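Local coordinates for insecticidal crystal protein Cry7Cal (Bacillus thuringiensis, PDB 5ZI1) that acts as an insecticidal toxin against locusts, probably by binding receptors and forming pores in the membranes of the insect gut, as in other three-domain Cry proteins, at residues 523-528 and 561-566; 531-536 and 544-549; 253-258 and 410-415. All coordinates share one frame; numbering follows the deposited sequence.

Contact 1. Residues 523-528 and 561-566; sequences KVRVRY and YLTMGN
Val524 O takes the amide of Met564 in a nearly straight bond, N to O 2.7 Å, with Thr563 CA-H as a second, weaker contact on the same oxygen. The return bond from Val524 N to Met564 O closes one antiparallel ring, and Val526 with Leu562 closes the next, so strands 521-530 and 560-571 of the C-terminal β-sandwich are tied by two hydrogen-bonded pairs.

On the inner face, the Met564 chain bends at chi3 (-68°) to bring CE against two valines, 3.6 Å from Val524 CG1 and from Val526 CG2. Leu562 CB lies 3.7 Å from Tyr528 CE1, the two side chains crossing at about a right angle. Met536 and Phe538 of the facing sheet close over this layer.

The other face is polar. The Tyr561 ring crosses both arginine side chains obliquely: CD2 lies 3.8 Å from Arg525 NE and CE2 lies 3.6 Å from Arg527 CB. A water accepts from Arg527 NH2, 3.0 Å away, and also meets Tyr561 OH, which bonds to Tyr241 OH. Arg525 forms a salt bridge with Glu596, and Arg527 with Asp593. The pairing of both arginines with acids of strand 589-599 suggests that much of their charge is balanced within the sheet, while the opposite side is mostly apolar, with Tyr528 OH satisfied by Thr548 O.

Contact 2. Residues 531-536 and 544-549; sequences TGDGVM and DEYFTA
Gly534 and Phe547 trade both backbone bonds: Phe547 N reaches Gly534 O at 2.7 Å, and Gly534 N reaches Phe547 O at 3.0 Å. One step along, Met536 and Glu545 repeat the exchange; there Met536 N sits well above the carbonyl plane of Glu545, although its N-H points almost straight at the oxygen. All four amides and all four carbonyls of these two pairs are therefore used. Val535, between them, gives its amide, on the side away from strand 545-547, to Thr585 OG1.

The Phe547 ring lies across the glycine backbone. Its CG stands between the backbone N and the carbonyl carbon (chi1 61°), and the ring passes over Gly534, whose CA is 3.8 Å from the ring centroid in a CH-pi contact. Gly534 has no side chain, and its backbone lies against the ring, with Phe547 CZ 3.5 Å from Gly534 CA. The two strands form a β-hairpin at the edge of one sheet of the C-terminal β-sandwich, and Phe547 and Met536 face inward, where both meet Leu562 of the opposing sheet.

On the outer face Val535 CG1 packs 3.5 Å from Asp544 CB, while Asp544 OD1 is taken by Ser537 OG. Val535 CG2 meets the edge of the Tyr546 ring.

Past the paired residues the two backbones stay side by side, and the Asp533 side chain adds a further link. Its OD1 accepts a weak, bent bond from Ala549 N at 3.4 Å. A water that accepts from Ala549 N at 3.2 Å also lies next to Asp533 OD1, at a doubtfully short distance. Asp533 O is taken by Ser586 OG.

Contact 3. Residues 253-258 and 410-415; sequences IFTDPI and DQLPIE
Gln411 sets CG anti to its own carbonyl carbon (chi1 -67°) and then runs extended to CD (chi2 160°), which carries its amide across to the Asp256 backbone and the Thr255 side chain. The contact belongs to the middle domain of the three-domain Cry fold, a β-prism; it joins the 253-258 segment to the loop that follows strand 404-407, close to helix 208-227 of the N-terminal helical domain.

Gln411 OE1 receives the amide of Asp256 at 2.7 Å. The bond is nearly straight (170° at the hydrogen), and the N-H lies in the amide plane, on a lone pair of OE1. Thr255 CB crowds the same oxygen at 3.3 Å. The other end of the amide is held through a water, which accepts from Gln411 NE2 and donates to Asp256 O. Both ends of the flat group are thus tied to the backbone of one residue, which fixes how the amide is turned.

The Asp256 carboxylate is turned 32° from the Gln411 amide plane, and its OD1 and Gln411 OE1, both acceptors, do not bond. Its charge is met instead by Arg217 and Arg220 of helix 208-227, making a salt-bridged link between the two domains.

Leu412 supplies the apolar part. Its CD2 only just touches Ile253 CD1. Thr255 OG1 bonds to Trp452 NE1, and Thr255 CG2 lies against Leu412 CD1 at 3.8 Å.

In the fold
Contact 3 comes first along the chain and closes before the other two begin. Its centre is about 37 Å from that of contact 1 and 42 Å from that of contact 2, across the centre of the molecule. Contacts 1 and 2 have centres 11 Å apart. Strand 521-530 leads into 534-538, and 545-547 into 560-571, so the hairpin of contact 2 falls between the paired strands of contact 1. The two pairs belong to facing sheets and touch directly, Tyr528 OH probably bonding to Thr548 O. Contacts 1 and 2 are thus parts of one packed C-terminal sandwich, whereas contact 3 lies at the boundary between the middle and N-terminal domains, beside helix 208-227.

Contact 1. Residues 523-528 and 561-566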
loop_
_atom_site.group_PDB
_atom_site.type_symbol
_atom_site.label_atom_id
_atom_site.label_comp_id
_atom_site.label_asym_id
_atom_site.label_seq_id
_atom_site.Cartn_x
_atom_site.Cartn_y
_atom_site.Cartn_z
ATOM N N LYS A 523 9.232 -14.980 -19.879
ATOM C CA LYS A 523 7.868 -14.827 -20.361
ATOM C C LYS A 523 7.339 -13.579 -19.665
ATOM O O LYS A 523 7.654 -13.355 -18.489
ATOM C CB LYS A 523 7.033 -16.051 -20.000
ATOM C CG LYS A 523 6.997 -17.107 -21.059
ATOM C CD LYS A 523 5.802 -18.013 -20.885
ATOM C CE LYS A 523 6.047 -18.942 -19.711
ATOM N NZ LYS A 523 4.990 -19.985 -19.691
ATOM N N VAL A 524 6.565 -12.764 -20.377
ATOM C CA VAL A 524 5.911 -11.599 -19.794
ATOM C C VAL A 524 4.422 -11.896 -19.664
ATOM O O VAL A 524 3.728 -12.103 -20.664
ATOM C CB VAL A 524 6.157 -10.339 -20.637
ATOM C CG1 VAL A 524 5.302 -9.169 -20.160
ATOM C CG2 VAL A 524 7.619 -9.953 -20.585
ATOM N N ARG A 525 3.930 -11.902 -18.431
ATOM C CA ARG A 525 2.517 -12.080 -18.141
ATOM C C ARG A 525 1.965 -10.763 -17.616
ATOM O O ARG A 525 2.406 -10.271 -16.572
ATOM C CB ARG A 525 2.313 -13.199 -17.126
ATOM C CG ARG A 525 0.862 -13.566 -16.871
ATOM C CD ARG A 525 0.793 -14.836 -16.056
ATOM N NE ARG A 525 1.279 -14.635 -14.704
ATOM C CZ ARG A 525 1.482 -15.609 -13.819
ATOM N NH1 ARG A 525 1.259 -16.867 -14.145
ATOM N NH2 ARG A 525 1.912 -15.329 -12.596
ATOM N N VAL A 526 1.030 -10.192 -18.349
ATOM C CA VAL A 526 0.344 -8.977 -17.942
ATOM C C VAL A 526 -0.935 -9.343 -17.195
ATOM O O VAL A 526 -1.688 -10.229 -17.617
ATOM C CB VAL A 526 0.035 -8.103 -19.160
ATOM C CG1 VAL A 526 -0.787 -6.910 -18.744
ATOM C CG2 VAL A 526 1.332 -7.686 -19.840
ATOM N N ARG A 527 -1.162 -8.692 -16.060
ATOM C CA ARG A 527 -2.423 -8.780 -15.342
ATOM C C ARG A 527 -3.245 -7.570 -15.768
ATOM O O ARG A 527 -2.888 -6.428 -15.440
ATOM C CB ARG A 527 -2.183 -8.813 -13.837
ATOM C CG ARG A 527 -3.440 -8.756 -12.993
ATOM C CD ARG A 527 -3.137 -9.105 -11.556
ATOM N NE ARG A 527 -4.340 -9.569 -10.867
ATOM C CZ ARG A 527 -5.217 -8.772 -10.260
ATOM N NH1 ARG A 527 -5.043 -7.455 -10.265
ATOM N NH2 ARG A 527 -6.287 -9.298 -9.664
ATOM N N TYR A 528 -4.329 -7.822 -16.516
ATOM C CA TYR A 528 -5.031 -6.782 -17.259
ATOM C C TYR A 528 -6.541 -6.953 -17.130
ATOM O O TYR A 528 -7.047 -7.964 -16.630
ATOM C CB TYR A 528 -4.656 -6.809 -18.740
ATOM C CG TYR A 528 -5.455 -7.836 -19.501
ATOM C CD1 TYR A 528 -5.151 -9.179 -19.408
ATOM C CD2 TYR A 528 -6.534 -7.464 -20.286
ATOM C CE1 TYR A 528 -5.905 -10.138 -20.085
ATOM C CE2 TYR A 528 -7.292 -8.403 -20.957
ATOM C CZ TYR A 528 -6.968 -9.744 -20.862
ATOM O OH TYR A 528 -7.709 -10.696 -21.541
ATOM N N TYR A 561 -5.232 -12.851 -16.886
ATOM C CA TYR A 561 -3.829 -12.839 -17.249
ATOM C C TYR A 561 -3.661 -13.121 -18.732
ATOM O O TYR A 561 -4.448 -13.851 -19.361
ATOM C CB TYR A 561 -3.041 -13.857 -16.434
ATOM C CG TYR A 561 -3.026 -13.520 -14.956
ATOM C CD1 TYR A 561 -4.020 -13.990 -14.108
ATOM C CD2 TYR A 561 -2.034 -12.698 -14.421
ATOM C CE1 TYR A 561 -4.015 -13.689 -12.781
ATOM C CE2 TYR A 561 -2.021 -12.371 -13.077
ATOM C CZ TYR A 561 -3.013 -12.877 -12.263
ATOM O OH TYR A 561 -3.035 -12.587 -10.925
ATOM N N LEU A 562 -2.593 -12.550 -19.268
ATOM C CA LEU A 562 -2.271 -12.614 -20.681
ATOM C C LEU A 562 -0.773 -12.838 -20.784
ATOM O O LEU A 562 0.011 -11.986 -20.356
ATOM C CB LEU A 562 -2.679 -11.312 -21.368
ATOM C CG LEU A 562 -2.251 -11.079 -22.814
ATOM C CD1 LEU A 562 -3.114 -10.029 -23.320
ATOM C CD2 LEU A 562 -0.800 -10.554 -22.955
ATOM N N THR A 563 -0.373 -13.942 -21.391
ATOM C CA THR A 563 1.025 -14.329 -21.418
ATOM C C THR A 563 1.626 -14.095 -22.797
ATOM O O THR A 563 1.058 -14.518 -23.809
ATOM C CB THR A 563 1.165 -15.788 -20.994
ATOM O OG1 THR A 563 0.557 -15.945 -19.711
ATOM C CG2 THR A 563 2.629 -16.200 -20.925
ATOM N N MET A 564 2.770 -13.411 -22.827
ATOM C CA MET A 564 3.529 -13.212 -24.050
ATOM C C MET A 564 4.844 -13.962 -23.930
ATOM O O MET A 564 5.532 -13.855 -22.910
ATOM C CB MET A 564 3.762 -11.730 -24.314
ATOM C CG MET A 564 2.512 -10.989 -24.694
ATOM S SD MET A 564 2.707 -9.210 -24.581
ATOM C CE MET A 564 2.867 -9.093 -22.807
ATOM N N GLY A 565 5.193 -14.706 -24.969
ATOM C CA GLY A 565 6.332 -15.588 -24.922
ATOM C C GLY A 565 5.987 -17.050 -24.779
ATOM O O GLY A 565 6.865 -17.839 -24.425
ATOM N N ASN A 566 4.734 -17.435 -25.028
ATOM C CA ASN A 566 4.389 -18.848 -25.049
ATOM C C ASN A 566 4.842 -19.517 -26.342
ATOM O O ASN A 566 5.203 -20.700 -26.328
ATOM C CB ASN A 566 2.881 -19.027 -24.849
ATOM C CG ASN A 566 2.471 -18.977 -23.385
ATOM O OD1 ASN A 566 3.261 -19.299 -22.494
ATOM N ND2 ASN A 566 1.223 -18.597 -23.132
HETATM O O HOH W 1 -6.240 -12.204 -10.354
#

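Contact 2. Residues 531-536 and 544-549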
loop_
_atom_site.group_PDB
_atom_site.type_symbol
_atom_site.label_atom_id
_atom_site.label_comp_id
_atom_site.label_asym_id
_atom_site.label_seq_id
_atom_site.Cartn_x
_atom_site.Cartn_y
_atom_site.Cartn_z
ATOM N N THR A 531 -12.583 -4.220 -21.844
ATOM C CA THR A 531 -13.979 -4.215 -22.259
ATOM C C THR A 531 -14.170 -4.725 -23.680
ATOM O O THR A 531 -15.310 -4.786 -24.157
ATOM C CB THR A 531 -14.553 -2.802 -22.167
ATOM O OG1 THR A 531 -13.724 -1.912 -22.918
ATOM C CG2 THR A 531 -14.613 -2.327 -20.715
ATOM N N GLY A 532 -13.082 -5.069 -24.368
ATOM C CA GLY A 532 -13.162 -5.591 -25.717
ATOM C C GLY A 532 -11.894 -6.347 -26.041
ATOM O O GLY A 532 -10.980 -6.459 -25.221
ATOM N N ASP A 533 -11.845 -6.844 -27.268
ATOM C CA ASP A 533 -10.766 -7.694 -27.743
ATOM C C ASP A 533 -9.655 -6.847 -28.354
ATOM O O ASP A 533 -9.894 -5.749 -28.865
ATOM C CB ASP A 533 -11.287 -8.694 -28.795
ATOM C CG ASP A 533 -12.618 -9.355 -28.393
ATOM O OD1 ASP A 533 -12.886 -9.526 -27.176
ATOM O OD2 ASP A 533 -13.398 -9.727 -29.300
ATOM N N GLY A 534 -8.443 -7.383 -28.338
ATOM C CA GLY A 534 -7.365 -6.731 -29.057
ATOM C C GLY A 534 -6.075 -7.508 -28.983
ATOM O O GLY A 534 -6.059 -8.682 -28.601
ATOM N N VAL A 535 -4.979 -6.821 -29.328
ATOM C CA VAL A 535 -3.665 -7.433 -29.467
ATOM C C VAL A 535 -2.645 -6.584 -28.717
ATOM O O VAL A 535 -2.608 -5.360 -28.879
ATOM C CB VAL A 535 -3.272 -7.591 -30.952
ATOM C CG1 VAL A 535 -1.847 -8.064 -31.080
ATOM C CG2 VAL A 535 -4.208 -8.572 -31.637
ATOM N N MET A 536 -1.819 -7.237 -27.904
ATOM C CA MET A 536 -0.811 -6.590 -27.080
ATOM C C MET A 536 0.577 -7.068 -27.504
ATOM O O MET A 536 0.728 -8.122 -28.125
ATOM C CB MET A 536 -1.066 -6.893 -25.588
ATOM C CG MET A 536 -0.378 -5.957 -24.595
ATOM S SD MET A 536 -0.741 -6.364 -22.856
ATOM C CE MET A 536 -2.500 -5.977 -22.785
ATOM N N ASP A 544 3.128 -10.948 -31.003
ATOM C CA ASP A 544 2.088 -10.233 -30.286
ATOM C C ASP A 544 1.000 -11.209 -29.857
ATOM O O ASP A 544 0.805 -12.254 -30.476
ATOM C CB ASP A 544 1.497 -9.127 -31.163
ATOM C CG ASP A 544 2.568 -8.198 -31.758
ATOM O OD1 ASP A 544 3.746 -8.254 -31.324
ATOM O OD2 ASP A 544 2.219 -7.404 -32.667
ATOM N N GLU A 545 0.280 -10.867 -28.792
ATOM C CA GLU A 545 -0.673 -11.804 -28.205
ATOM C C GLU A 545 -2.077 -11.216 -28.216
ATOM O O GLU A 545 -2.314 -10.141 -27.654
ATOM C CB GLU A 545 -0.250 -12.196 -26.789
ATOM C CG GLU A 545 -0.958 -13.460 -26.256
ATOM C CD GLU A 545 -0.559 -14.751 -26.991
ATOM O OE1 GLU A 545 -1.314 -15.743 -26.873
ATOM O OE2 GLU A 545 0.497 -14.784 -27.684
ATOM N N TYR A 546 -3.005 -11.925 -28.856
ATOM C CA TYR A 546 -4.413 -11.545 -28.831
ATOM C C TYR A 546 -5.003 -11.758 -27.438
ATOM O O TYR A 546 -4.753 -12.784 -26.801
ATOM C CB TYR A 546 -5.167 -12.378 -29.868
ATOM C CG TYR A 546 -6.675 -12.242 -29.919
ATOM C CD1 TYR A 546 -7.273 -11.216 -30.637
ATOM C CD2 TYR A 546 -7.502 -13.184 -29.310
ATOM C CE1 TYR A 546 -8.662 -11.100 -30.714
ATOM C CE2 TYR A 546 -8.896 -13.086 -29.393
ATOM C CZ TYR A 546 -9.468 -12.038 -30.098
ATOM O OH TYR A 546 -10.843 -11.912 -30.194
ATOM N N PHE A 547 -5.785 -10.779 -26.954
ATOM C CA PHE A 547 -6.517 -10.910 -25.695
ATOM C C PHE A 547 -8.009 -10.673 -25.884
ATOM O O PHE A 547 -8.428 -9.897 -26.748
ATOM C CB PHE A 547 -6.025 -9.927 -24.617
ATOM C CG PHE A 547 -6.190 -8.485 -24.994
ATOM C CD1 PHE A 547 -7.350 -7.793 -24.688
ATOM C CD2 PHE A 547 -5.191 -7.825 -25.683
ATOM C CE1 PHE A 547 -7.506 -6.468 -25.077
ATOM C CE2 PHE A 547 -5.334 -6.504 -26.063
ATOM C CZ PHE A 547 -6.486 -5.822 -25.757
ATOM N N THR A 548 -8.803 -11.284 -25.010
ATOM C CA THR A 548 -10.254 -11.130 -25.024
ATOM C C THR A 548 -10.727 -10.253 -23.869
ATOM O O THR A 548 -9.983 -9.940 -22.933
ATOM C CB THR A 548 -10.954 -12.483 -24.944
ATOM O OG1 THR A 548 -10.542 -13.137 -23.735
ATOM C CG2 THR A 548 -10.616 -13.360 -26.174
ATOM N N ALA A 549 -12.002 -9.874 -23.951
ATOM C CA ALA A 549 -12.616 -9.024 -22.947
ATOM C C ALA A 549 -12.720 -9.749 -21.618
ATOM O O ALA A 549 -12.866 -10.970 -21.558
ATOM C CB ALA A 549 -14.003 -8.580 -23.398
HETATM O O HOH W 2 -14.403 -10.905 -25.792
#

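Contact 3. Residues 253-258 and 410-415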
loop_
_atom_site.group_PDB
_atom_site.type_symbol
_atom_site.label_atom_id
_atom_site.label_comp_id
_atom_site.label_asym_id
_atom_site.label_seq_id
_atom_site.Cartn_x
_atom_site.Cartn_y
_atom_site.Cartn_z
ATOM N N ILE A 253 0.643 7.334 0.828
ATOM C CA ILE A 253 -0.237 7.778 1.899
ATOM C C ILE A 253 0.370 8.975 2.619
ATOM O O ILE A 253 1.584 9.217 2.576
ATOM C CB ILE A 253 -0.543 6.655 2.891
ATOM C CG1 ILE A 253 0.737 6.069 3.448
ATOM C CG2 ILE A 253 -1.435 5.582 2.221
ATOM C CD1 ILE A 253 0.478 4.767 4.199
ATOM N N PHE A 254 -0.503 9.734 3.291
ATOM C CA PHE A 254 -0.129 11.002 3.918
ATOM C C PHE A 254 -0.359 10.963 5.415
ATOM O O PHE A 254 -1.424 10.538 5.871
ATOM C CB PHE A 254 -0.898 12.171 3.307
ATOM C CG PHE A 254 -0.403 12.540 1.931
ATOM C CD1 PHE A 254 -0.764 11.763 0.814
ATOM C CD2 PHE A 254 0.466 13.620 1.757
ATOM C CE1 PHE A 254 -0.315 12.086 -0.458
ATOM C CE2 PHE A 254 0.932 13.946 0.493
ATOM C CZ PHE A 254 0.553 13.169 -0.621
ATOM N N THR A 255 0.658 11.402 6.166
ATOM C CA THR A 255 0.564 11.589 7.606
ATOM C C THR A 255 -0.263 12.840 7.903
ATOM O O THR A 255 -0.561 13.642 7.008
ATOM C CB THR A 255 1.964 11.695 8.236
ATOM O OG1 THR A 255 2.805 12.555 7.449
ATOM C CG2 THR A 255 2.636 10.320 8.362
ATOM N N ASP A 256 -0.651 13.002 9.171
ATOM C CA ASP A 256 -1.523 14.121 9.528
ATOM C C ASP A 256 -0.854 15.451 9.185
ATOM O O ASP A 256 0.377 15.570 9.240
ATOM C CB ASP A 256 -1.875 14.098 11.013
ATOM C CG ASP A 256 -2.681 12.875 11.402
ATOM O OD1 ASP A 256 -3.162 12.159 10.484
ATOM O OD2 ASP A 256 -2.842 12.634 12.624
ATOM N N PRO A 257 -1.632 16.464 8.807
ATOM C CA PRO A 257 -1.015 17.757 8.469
ATOM C C PRO A 257 -0.219 18.310 9.642
ATOM O O PRO A 257 -0.562 18.102 10.810
ATOM C CB PRO A 257 -2.212 18.642 8.109
ATOM C CG PRO A 257 -3.297 17.608 7.625
ATOM C CD PRO A 257 -3.091 16.447 8.574
ATOM N N ILE A 258 0.886 18.975 9.316
ATOM C CA ILE A 258 1.788 19.523 10.340
ATOM C C ILE A 258 1.247 20.906 10.668
ATOM O O ILE A 258 1.657 21.927 10.113
ATOM C CB ILE A 258 3.242 19.570 9.867
ATOM C CG1 ILE A 258 3.721 18.212 9.345
ATOM C CG2 ILE A 258 4.148 20.072 10.982
ATOM C CD1 ILE A 258 5.100 18.332 8.733
ATOM N N ASP A 410 5.555 8.316 14.918
ATOM C CA ASP A 410 4.430 8.055 15.803
ATOM C C ASP A 410 3.155 7.701 15.047
ATOM O O ASP A 410 2.233 7.152 15.654
ATOM C CB ASP A 410 4.183 9.250 16.710
ATOM C CG ASP A 410 5.114 9.253 17.898
ATOM O OD1 ASP A 410 5.098 8.260 18.661
ATOM O OD2 ASP A 410 5.894 10.220 18.037
ATOM N N GLN A 411 3.074 8.024 13.754
ATOM C CA GLN A 411 2.011 7.523 12.896
ATOM C C GLN A 411 2.469 6.357 12.034
ATOM O O GLN A 411 1.669 5.458 11.752
ATOM C CB GLN A 411 1.475 8.643 11.999
ATOM C CG GLN A 411 0.741 9.736 12.756
ATOM C CD GLN A 411 0.646 11.033 11.973
ATOM O OE1 GLN A 411 0.119 11.067 10.856
ATOM N NE2 GLN A 411 1.168 12.122 12.559
ATOM N N LEU A 412 3.746 6.348 11.639
ATOM C CA LEU A 412 4.346 5.301 10.816
ATOM C C LEU A 412 5.570 4.781 11.558
ATOM O O LEU A 412 6.692 5.252 11.336
ATOM C CB LEU A 412 4.724 5.829 9.436
ATOM C CG LEU A 412 3.616 6.336 8.518
ATOM C CD1 LEU A 412 4.249 7.033 7.340
ATOM C CD2 LEU A 412 2.672 5.189 8.057
ATOM N N PRO A 413 5.393 3.808 12.440
ATOM C CA PRO A 413 6.480 3.428 13.346
ATOM C C PRO A 413 7.641 2.754 12.642
ATOM O O PRO A 413 7.508 2.134 11.584
ATOM C CB PRO A 413 5.801 2.475 14.335
ATOM C CG PRO A 413 4.592 1.987 13.615
ATOM C CD PRO A 413 4.134 3.135 12.777
ATOM N N ILE A 414 8.813 2.920 13.244
ATOM C CA ILE A 414 10.032 2.278 12.795
ATOM C C ILE A 414 10.582 1.468 13.959
ATOM O O ILE A 414 10.092 1.534 15.085
ATOM C CB ILE A 414 11.074 3.288 12.296
ATOM C CG1 ILE A 414 11.543 4.172 13.464
ATOM C CG2 ILE A 414 10.499 4.113 11.166
ATOM C CD1 ILE A 414 12.468 5.257 13.045
ATOM N N GLU A 415 11.621 0.702 13.671
ATOM C CA GLU A 415 12.294 -0.070 14.701
ATOM C C GLU A 415 13.678 -0.400 14.173
ATOM O O GLU A 415 13.910 -1.481 13.616
ATOM C CB GLU A 415 11.494 -1.323 15.054
ATOM C CG GLU A 415 12.050 -2.109 16.221
ATOM C CD GLU A 415 11.229 -3.355 16.506
ATOM O OE1 GLU A 415 10.051 -3.221 16.928
ATOM O OE2 GLU A 415 11.759 -4.471 16.294
HETATM O O HOH W 3 1.862 14.371 11.124
#